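Local coordinates for serine-rich Repeat Adhesion Glycoprotein (Srr1) (Streptococcus agalactiae, PDB 4MBO) that serves as a surface adhesion glycoprotein of group B streptococci that binds fibrinogen, at residues Leu68-Ile73 against His100-Thr105; Glu41-Asn46 against Ala150-Arg155. One frame throughout, in Å; residues are numbered along the deposited sequence.

Contact 1: Leu68-Ile73 against His100-Thr105; sequences LDTQGI and HNITYT
His100 and Leu68 meet through one side-chain-to-backbone hydrogen bond, in a buried contact between the two sheets of the bacterial Ig domain. Strand 68-69 is an outer strand of the four-stranded antiparallel sheet. Strand 101-106 belongs to the mixed sheet facing it. His100 ND1 donates to Leu68 O at 2.9 Å, and the bond is almost straight, with an N-H...O angle of 172°. The oxygen lies in the plane of the imidazole, at its edge. Seen from the carbonyl, ND1 stands above the plane, 38° out of it. The second touch is apolar. Thr70 CG2 packs on Ile102 CD1, the end of the isoleucine chain, at 3.8 Å. Ile102 has CG1 beside its backbone N, and chi2 is extended (164°), which carries CD1 out to this methyl. After Thr70 the chain turns. Asp69 OD1 accepts from both Gln71 N (2.8 Å) and Gly72 N (3.0 Å), while OD2 forms a salt bridge with Arg129. The Asx turn closes off the short strand, and the whole arrangement is that of sheet-to-sheet packing in an Ig-like beta-sandwich.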
# COMPACT_ATOMS: atom_id res chain seq x y z
N LEU A 68 12.03 -1.13 1.30
CA LEU A 68 11.70 -1.32 -0.10
C LEU A 68 11.07 -2.70 -0.30
O LEU A 68 11.57 -3.67 0.27
CB LEU A 68 13.02 -1.19 -0.88
CG LEU A 68 13.02 -1.01 -2.38
CD1 LEU A 68 12.37 0.29 -2.77
CD2 LEU A 68 14.46 -1.07 -2.91
N ASP A 69 9.96 -2.78 -1.06
CA ASP A 69 9.26 -4.04 -1.32
C ASP A 69 8.90 -4.13 -2.81
O ASP A 69 9.09 -3.18 -3.55
CB ASP A 69 8.05 -4.26 -0.40
CG ASP A 69 6.90 -3.33 -0.66
OD1 ASP A 69 6.51 -3.20 -1.83
OD2 ASP A 69 6.33 -2.78 0.34
N THR A 70 8.47 -5.32 -3.24
CA THR A 70 8.08 -5.59 -4.61
C THR A 70 6.57 -5.56 -4.82
O THR A 70 6.06 -5.99 -5.87
CB THR A 70 8.54 -7.02 -4.99
OG1 THR A 70 7.96 -7.95 -4.05
CG2 THR A 70 10.05 -7.10 -4.95
N GLN A 71 5.86 -5.03 -3.81
CA GLN A 71 4.40 -5.11 -3.74
C GLN A 71 3.53 -3.84 -3.88
O GLN A 71 2.47 -3.88 -4.53
CB GLN A 71 4.04 -5.74 -2.40
CG GLN A 71 4.52 -7.17 -2.26
CD GLN A 71 4.23 -7.72 -0.89
OE1 GLN A 71 4.40 -7.02 0.10
NE2 GLN A 71 3.84 -9.01 -0.82
N GLY A 72 3.91 -2.77 -3.22
CA GLY A 72 3.08 -1.57 -3.15
C GLY A 72 1.90 -1.91 -2.25
O GLY A 72 2.09 -2.23 -1.06
N ILE A 73 0.69 -1.91 -2.84
CA ILE A 73 -0.53 -2.28 -2.07
C ILE A 73 -0.92 -3.75 -2.25
O ILE A 73 -1.89 -4.21 -1.69
CB ILE A 73 -1.75 -1.38 -2.35
CG1 ILE A 73 -2.26 -1.51 -3.80
CG2 ILE A 73 -1.40 0.07 -2.03
CD1 ILE A 73 -3.57 -0.81 -4.03
N HIS A 100 13.29 -8.99 3.18
CA HIS A 100 13.27 -8.00 2.09
C HIS A 100 14.19 -8.46 0.95
O HIS A 100 14.65 -7.66 0.16
CB HIS A 100 13.59 -6.58 2.57
CG HIS A 100 12.49 -5.99 3.38
ND1 HIS A 100 11.64 -5.02 2.89
CD2 HIS A 100 12.11 -6.23 4.65
CE1 HIS A 100 10.73 -4.75 3.81
NE2 HIS A 100 10.99 -5.47 4.89
N ASN A 101 14.38 -9.76 0.84
CA ASN A 101 15.17 -10.30 -0.27
C ASN A 101 14.30 -10.98 -1.30
O ASN A 101 13.23 -11.53 -0.98
CB ASN A 101 16.17 -11.37 0.18
CG ASN A 101 17.25 -10.81 1.08
OD1 ASN A 101 17.47 -9.63 1.11
ND2 ASN A 101 17.91 -11.69 1.80
N ILE A 102 14.74 -10.91 -2.56
CA ILE A 102 14.12 -11.63 -3.65
C ILE A 102 15.03 -12.84 -3.94
O ILE A 102 16.20 -12.69 -4.29
CB ILE A 102 13.98 -10.80 -4.91
CG1 ILE A 102 13.35 -9.42 -4.60
CG2 ILE A 102 13.17 -11.59 -5.92
CD1 ILE A 102 13.53 -8.42 -5.70
N THR A 103 14.49 -14.04 -3.77
CA THR A 103 15.23 -15.26 -3.97
C THR A 103 14.75 -15.92 -5.24
O THR A 103 13.55 -16.19 -5.42
CB THR A 103 15.04 -16.25 -2.82
OG1 THR A 103 15.48 -15.66 -1.61
CG2 THR A 103 15.81 -17.56 -3.02
N TYR A 104 15.70 -16.17 -6.14
CA TYR A 104 15.46 -16.86 -7.40
C TYR A 104 16.05 -18.25 -7.34
O TYR A 104 17.17 -18.46 -6.87
CB TYR A 104 16.08 -16.10 -8.56
CG TYR A 104 15.36 -14.83 -8.92
CD1 TYR A 104 14.31 -14.83 -9.83
CD2 TYR A 104 15.77 -13.62 -8.40
CE1 TYR A 104 13.67 -13.63 -10.16
CE2 TYR A 104 15.14 -12.44 -8.72
CZ TYR A 104 14.11 -12.45 -9.61
OH TYR A 104 13.52 -11.24 -9.88
N THR A 105 15.29 -19.23 -7.85
CA THR A 105 15.70 -20.62 -7.88
C THR A 105 15.79 -21.13 -9.31
O THR A 105 14.81 -21.04 -10.07
CB THR A 105 14.71 -21.48 -7.09
OG1 THR A 105 14.57 -20.95 -5.76
CG2 THR A 105 15.19 -22.95 -7.03

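Contact 2: Glu41-Asn46 against Ala150-Arg155; sequences ENLVLN and ASIEER
Leu43 and Ile152 are the closest backbone pair of two chain segments that run in opposite directions, their CA atoms 9.2 Å apart, with no hydrogen bond between 41-46 and 150-155. That spacing fits two sheets laid face to face, not two strands paired in one sheet. Leu43 carries the contact, and its two methyls part to different partners. Leu43 CD1 meets the branch methyl of Ile152, CG2, at 4.0 Å, and the two side chains cross at a slant. Leu43 CD2 lies against Glu154, 3.8 Å from its OE2 and also close to its CG. Leu43 and Glu154 pass each other in opposite directions. In Glu154, chi1 sets CG beside the backbone N, and the bend at chi2 (-75°) turns the carboxylate back along the leucine methyl. Glu154 is a buried residue, and its OE1 receives a weak hydrogen bond from Gly33 N. OE2 sits close to Asp26 OD2, a pairing of like charges that could raise the proton affinity of one of the two acids. On the other segment, Asn42 ND2 donates to Leu43 O at 2.9 Å, which ties the loop to the start of the strand. Strand 43-51 lies between strands 20-25 and 116-126, and Leu43 also touches Val124. Strand 148-157 pairs with 139-145, whose Phe141 touches both Leu43 and Glu154, while Leu24 of strand 20-25 touches Ile152.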
# COMPACT_ATOMS: atom_id res chain seq x y z
N GLU A 41 2.69 5.93 -7.95
CA GLU A 41 4.10 5.97 -8.37
C GLU A 41 4.95 4.88 -7.69
O GLU A 41 4.61 4.37 -6.62
CB GLU A 41 4.70 7.34 -8.09
CG GLU A 41 4.11 8.41 -8.99
CD GLU A 41 4.81 9.75 -8.94
OE1 GLU A 41 5.56 10.02 -7.96
OE2 GLU A 41 4.60 10.53 -9.90
N ASN A 42 6.08 4.55 -8.31
CA ASN A 42 6.99 3.55 -7.80
C ASN A 42 8.34 3.79 -8.42
O ASN A 42 8.49 4.66 -9.31
CB ASN A 42 6.47 2.12 -8.08
CG ASN A 42 6.22 1.84 -9.54
OD1 ASN A 42 5.08 1.91 -10.01
ND2 ASN A 42 7.28 1.60 -10.30
N LEU A 43 9.32 3.07 -7.92
CA LEU A 43 10.68 3.07 -8.46
C LEU A 43 10.83 1.86 -9.34
O LEU A 43 9.93 1.01 -9.42
CB LEU A 43 11.70 3.01 -7.33
CG LEU A 43 11.65 4.21 -6.37
CD1 LEU A 43 12.54 3.98 -5.16
CD2 LEU A 43 11.99 5.52 -7.08
N VAL A 44 11.96 1.77 -10.05
CA VAL A 44 12.21 0.64 -10.92
C VAL A 44 13.58 0.03 -10.58
O VAL A 44 14.58 0.74 -10.46
CB VAL A 44 12.16 1.05 -12.42
CG1 VAL A 44 12.51 -0.17 -13.27
CG2 VAL A 44 10.75 1.53 -12.79
N LEU A 45 13.58 -1.27 -10.39
CA LEU A 45 14.80 -2.04 -10.16
C LEU A 45 15.17 -2.82 -11.41
O LEU A 45 14.33 -3.49 -12.01
CB LEU A 45 14.55 -3.04 -9.04
CG LEU A 45 15.65 -4.09 -8.78
CD1 LEU A 45 16.94 -3.41 -8.34
CD2 LEU A 45 15.18 -5.09 -7.74
N ASN A 46 16.44 -2.75 -11.78
CA ASN A 46 16.89 -3.63 -12.83
C ASN A 46 18.23 -4.24 -12.48
O ASN A 46 19.05 -3.65 -11.76
CB ASN A 46 16.95 -2.96 -14.17
CG ASN A 46 18.11 -2.04 -14.31
OD1 ASN A 46 18.06 -0.91 -13.86
ND2 ASN A 46 19.17 -2.51 -14.98
N ALA A 150 23.20 -0.75 -5.63
CA ALA A 150 22.58 0.44 -6.16
C ALA A 150 21.88 1.20 -5.06
O ALA A 150 21.42 0.61 -4.07
CB ALA A 150 21.58 0.04 -7.23
N SER A 151 21.78 2.51 -5.24
CA SER A 151 21.06 3.36 -4.29
C SER A 151 20.38 4.50 -4.99
O SER A 151 20.79 4.95 -6.10
CB SER A 151 22.00 3.93 -3.21
OG SER A 151 22.86 4.96 -3.73
N ILE A 152 19.31 4.95 -4.38
CA ILE A 152 18.60 6.15 -4.84
C ILE A 152 17.92 6.76 -3.63
O ILE A 152 17.56 6.05 -2.69
CB ILE A 152 17.61 5.83 -5.98
CG1 ILE A 152 17.21 7.12 -6.73
CG2 ILE A 152 16.40 5.07 -5.46
CD1 ILE A 152 16.44 6.83 -7.99
N GLU A 153 17.77 8.09 -3.64
CA GLU A 153 17.11 8.80 -2.55
C GLU A 153 15.84 9.49 -3.05
O GLU A 153 15.85 10.12 -4.12
CB GLU A 153 18.03 9.86 -1.93
CG GLU A 153 19.18 9.31 -1.15
CD GLU A 153 19.97 10.43 -0.48
OE1 GLU A 153 19.96 10.44 0.73
OE2 GLU A 153 20.50 11.32 -1.18
N GLU A 154 14.78 9.40 -2.26
CA GLU A 154 13.50 10.03 -2.60
C GLU A 154 12.71 10.35 -1.37
O GLU A 154 12.72 9.56 -0.41
CB GLU A 154 12.57 9.06 -3.38
CG GLU A 154 13.15 8.33 -4.56
CD GLU A 154 13.32 9.17 -5.78
OE1 GLU A 154 12.79 10.30 -5.84
OE2 GLU A 154 14.06 8.72 -6.70
N ARG A 155 12.01 11.49 -1.37
CA ARG A 155 11.01 11.71 -0.35
C ARG A 155 9.82 10.79 -0.69
O ARG A 155 9.65 10.37 -1.83
CB ARG A 155 10.51 13.17 -0.39
CG ARG A 155 11.58 14.17 -0.11
CD ARG A 155 11.01 15.60 -0.17
NE ARG A 155 12.14 16.49 -0.29
CZ ARG A 155 12.79 16.70 -1.44
NH1 ARG A 155 13.83 17.52 -1.46
NH2 ARG A 155 12.40 16.09 -2.56

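Contacts 1 and 2 join the same two sheets. Each takes one segment from the four-stranded antiparallel sheet (68-73 and 41-46) and one from the mixed sheet (100-105 and 150-155). Their centres are 14 Å apart, and both segments of contact 1 fall between those of contact 2 along the chain. The two contacts touch where Ile102 CD1 packs on Leu45 CD2 at 4.2 Å, so the apolar interior runs on from one to the other. Contact 1 is the nearer to bound calcium: the His100 side chain is about 5 Å from an ion, whereas that of Leu43 is about 11 Å from one.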